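PDB 1WY0: geranylgeranyl pyrophosphate synthetase from Pyrococcus horikoshii, which probably catalyses the magnesium-dependent head-to-tail condensation of isopentenyl diphosphate with allylic diphosphates to make geranylgeranyl diphosphate in an all-helical fold. Local coordinates for residues L230-P233 / V234-I238; L293-Y297 / G298-Y302. All coordinates share one frame; numbering follows the deposited sequence.

The two interactions follow one another along the chain, with centres about 17 Å apart, and they meet through a packing contact of Ile-238 CD1 with Leu-294 CD1 at 4.0 Å. Interaction 1 is a polar turn held against Asp-222 near the end of helix 197-224. Asp-222 is the last aspartate of what reads as the second of the family's two DDxxD motifs; in relatives both act through magnesium on the allylic diphosphate, so the turn probably lies beside the active site. Interaction 2 is further from the centre of the chain, at the junction of helices 283-296 and 299-315. Helix 197-224 links them as well: Leu-223 touches both Ile-238 and Leu-294.

Interaction 1: L230-P233 / V234-I238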
# COMPACT_ATOMS: atom_id res chain seq x y z
N LEU A 230 -2.38 7.28 33.61
CA LEU A 230 -2.62 7.15 32.18
C LEU A 230 -2.09 8.37 31.41
O LEU A 230 -2.12 8.44 30.19
CB LEU A 230 -4.13 7.01 31.95
CG LEU A 230 -4.47 6.59 30.52
CD1 LEU A 230 -3.50 5.53 29.98
CD2 LEU A 230 -5.87 5.99 30.40
N GLY A 231 -1.65 9.38 32.19
CA GLY A 231 -1.13 10.59 31.57
C GLY A 231 -2.26 11.50 31.08
O GLY A 231 -2.04 12.61 30.60
N LYS A 232 -3.49 10.97 31.17
CA LYS A 232 -4.64 11.76 30.73
C LYS A 232 -5.95 11.20 31.29
O LYS A 232 -6.04 10.07 31.75
CB LYS A 232 -4.67 11.75 29.20
CG LYS A 232 -5.74 10.80 28.65
CD LYS A 232 -5.33 10.20 27.30
CE LYS A 232 -5.07 8.69 27.39
NZ LYS A 232 -6.01 7.98 26.53
N PRO A 233 -6.99 12.06 31.27
CA PRO A 233 -8.29 11.72 31.81
C PRO A 233 -8.91 10.51 31.11
O PRO A 233 -8.60 10.19 29.97
CB PRO A 233 -9.20 12.93 31.66
CG PRO A 233 -8.34 14.13 31.26
CD PRO A 233 -7.01 13.42 30.73
N VAL A 234 -9.79 9.82 31.85
CA VAL A 234 -10.43 8.63 31.31
C VAL A 234 -11.57 9.00 30.35
O VAL A 234 -12.11 10.10 30.37
CB VAL A 234 -10.98 7.82 32.48
CG1 VAL A 234 -9.83 7.30 33.34
CG2 VAL A 234 -11.89 8.69 33.34
N GLY A 235 -11.91 8.03 29.48
CA GLY A 235 -13.09 8.19 28.63
C GLY A 235 -12.79 8.97 27.35
O GLY A 235 -13.68 9.51 26.71
N SER A 236 -11.57 9.07 26.84
CA SER A 236 -11.39 9.77 25.57
C SER A 236 -12.01 8.94 24.45
O SER A 236 -12.35 9.48 23.40
CB SER A 236 -9.90 10.03 25.30
OG SER A 236 -9.14 8.84 25.34
N ASP A 237 -12.16 7.64 24.66
CA ASP A 237 -12.79 6.79 23.66
C ASP A 237 -14.29 7.08 23.63
O ASP A 237 -14.96 6.85 22.62
CB ASP A 237 -12.56 5.30 23.95
CG ASP A 237 -11.17 4.83 23.57
OD1 ASP A 237 -10.46 5.54 22.83
OD2 ASP A 237 -10.79 3.72 24.00
N ILE A 238 -14.82 7.58 24.74
CA ILE A 238 -16.25 7.91 24.80
C ILE A 238 -16.48 9.20 24.03
O ILE A 238 -17.44 9.33 23.26
CB ILE A 238 -16.73 8.15 26.25
CG1 ILE A 238 -16.49 6.90 27.11
CG2 ILE A 238 -18.21 8.53 26.24
CD1 ILE A 238 -17.30 5.70 26.66
O HOH W 1 -8.62 8.60 28.13
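Lys-232, Pro-233 and Ser-236 meet around one water. Lys-232 NZ donates to it at 3.1 Å, and Ser-236 OG is bonded to it at 2.8 Å; its contact with Pro-233 O, at 2.4 Å, is too short to trust as a hydrogen bond. The lysine reaches the site by a chain bent at chi2, chi3 and chi4, while Ser-236 sets OG between its backbone N and carbonyl carbon (chi1 55°). NZ and OG end 3.5 Å apart.

The main partner of Lys-232 NZ is Asp-222, in a salt bridge to OD1, whereas OD2 of the same carboxylate accepts from Asp-237 N and, weakly, from Ser-236 OG.

In the backbone, Gly-235 takes the N-cap position and its O receives Ile-238 N at 3.0 Å, the first turn of the short helix. Gly-235 adopts positive phi, where a CB would press on the preceding carbonyl oxygen. Val-234 N is hydrogen-bonded to Glu-227 OE2.

The turn thus joins helix 227-230 to helix 236-240 alongside helix 197-224, and Ile-238 touches Ala-290 of helix 283-296.

Interaction 2: L293-Y297 / G298-Y302; sequences LLKKY and GSIDY
A positive phi of 71° at Gly-298 directs Ser-299 N back onto Leu-294 O, in the final turn of the preceding helix, and Ile-300, with CG1 anti to its carbonyl carbon (chi1 -59°), extends back toward Leu-294 and Lys-295. The result is a Schellman motif with Gly-298 as C-prime residue. Gly-298 N bonds to Lys-295 O, in the same final turn, at 2.9 Å; the N-H is fairly straight but approaches from above the carbonyl plane. Ser-299 N reaches Leu-294 O at 3.1 Å with a bent N-H (136°), yet nearer that carbonyl's plane.

Gly-298 serves both helices: it ends helix 283-296 and is the N-cap of helix 299-315, its O accepting Tyr-302 N at 2.7 Å.

The apolar side is formed by Ile-300, whose CG1 packs on Leu-294 CB at 4.3 Å and whose CD1 meets Lys-295 CG at 4.1 Å, where the two side chains cross at a slant. Leu-294 is covered further by Phe-250 and Phe-262 of helices 245-253 and 256-264. Tyr-297 OH hydrogen-bonds and Lys-296 NZ forms a salt bridge to OD2 of Asp-258, while Ser-299 OG is bonded to His-249. One face of the Tyr-297 ring carries Lys-296 CG, toward its rim. The bond from Ser-299 N to Leu-294 O also brings Ser-299 CB to 3.3 Å from Leu-294 O.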
# COMPACT_ATOMS: atom_id res chain seq x y z
N LEU A 293 -23.13 4.53 32.93
CA LEU A 293 -24.13 3.78 32.17
C LEU A 293 -23.55 2.43 31.77
O LEU A 293 -24.25 1.44 31.77
CB LEU A 293 -24.55 4.56 30.92
CG LEU A 293 -25.65 5.58 31.17
CD1 LEU A 293 -25.99 6.32 29.89
CD2 LEU A 293 -26.87 4.86 31.71
N LEU A 294 -22.26 2.42 31.45
CA LEU A 294 -21.57 1.19 31.05
C LEU A 294 -21.39 0.21 32.21
O LEU A 294 -21.50 -1.01 32.04
CB LEU A 294 -20.20 1.54 30.47
CG LEU A 294 -20.15 2.40 29.21
CD1 LEU A 294 -18.71 2.66 28.83
CD2 LEU A 294 -20.89 1.70 28.07
N LYS A 295 -21.11 0.75 33.40
CA LYS A 295 -20.89 -0.09 34.58
C LYS A 295 -22.20 -0.73 35.05
O LYS A 295 -22.25 -1.84 35.56
CB LYS A 295 -20.34 0.80 35.70
CG LYS A 295 -18.87 1.15 35.53
CD LYS A 295 -18.39 2.06 36.65
CE LYS A 295 -16.90 2.40 36.56
NZ LYS A 295 -16.49 3.19 37.73
N LYS A 296 -23.28 0.06 34.89
CA LYS A 296 -24.60 -0.43 35.25
C LYS A 296 -24.87 -1.82 34.67
O LYS A 296 -25.54 -2.65 35.28
CB LYS A 296 -25.62 0.57 34.68
CG LYS A 296 -27.07 0.26 35.08
CD LYS A 296 -28.00 1.42 34.72
CE LYS A 296 -29.49 1.08 34.86
NZ LYS A 296 -30.30 2.19 34.35
N TYR A 297 -24.36 -2.05 33.44
CA TYR A 297 -24.63 -3.32 32.77
C TYR A 297 -23.41 -4.25 32.73
O TYR A 297 -23.37 -5.22 31.98
CB TYR A 297 -25.09 -3.02 31.34
CG TYR A 297 -26.40 -2.31 31.35
CD1 TYR A 297 -27.59 -3.04 31.42
CD2 TYR A 297 -26.44 -0.92 31.26
CE1 TYR A 297 -28.81 -2.38 31.40
CE2 TYR A 297 -27.66 -0.26 31.24
CZ TYR A 297 -28.84 -0.99 31.30
OH TYR A 297 -30.06 -0.33 31.30
N GLY A 298 -22.38 -3.91 33.53
CA GLY A 298 -21.22 -4.81 33.63
C GLY A 298 -20.37 -4.81 32.35
O GLY A 298 -19.46 -5.61 32.17
N SER A 299 -20.67 -3.89 31.44
CA SER A 299 -19.96 -3.83 30.16
C SER A 299 -18.43 -3.76 30.28
O SER A 299 -17.72 -4.47 29.58
CB SER A 299 -20.47 -2.65 29.34
OG SER A 299 -21.83 -2.85 28.98
N ILE A 300 -17.91 -2.91 31.16
CA ILE A 300 -16.46 -2.83 31.29
C ILE A 300 -15.91 -4.16 31.79
O ILE A 300 -15.03 -4.76 31.17
CB ILE A 300 -16.02 -1.70 32.24
CG1 ILE A 300 -16.54 -0.34 31.73
CG2 ILE A 300 -14.51 -1.66 32.31
CD1 ILE A 300 -16.10 0.86 32.56
N ASP A 301 -16.44 -4.63 32.92
CA ASP A 301 -16.01 -5.90 33.51
C ASP A 301 -16.12 -7.03 32.46
O ASP A 301 -15.24 -7.88 32.34
CB ASP A 301 -16.91 -6.21 34.72
CG ASP A 301 -16.15 -6.87 35.85
OD1 ASP A 301 -15.87 -8.09 35.77
OD2 ASP A 301 -15.83 -6.15 36.83
N TYR A 302 -17.21 -7.02 31.70
CA TYR A 302 -17.42 -8.01 30.66
C TYR A 302 -16.22 -8.10 29.73
O TYR A 302 -15.65 -9.17 29.54
CB TYR A 302 -18.66 -7.67 29.84
CG TYR A 302 -18.80 -8.48 28.57
CD1 TYR A 302 -19.35 -9.76 28.58
CD2 TYR A 302 -18.36 -7.97 27.34
CE1 TYR A 302 -19.46 -10.51 27.41
CE2 TYR A 302 -18.46 -8.70 26.17
CZ TYR A 302 -19.00 -9.98 26.21
OH TYR A 302 -19.06 -10.72 25.06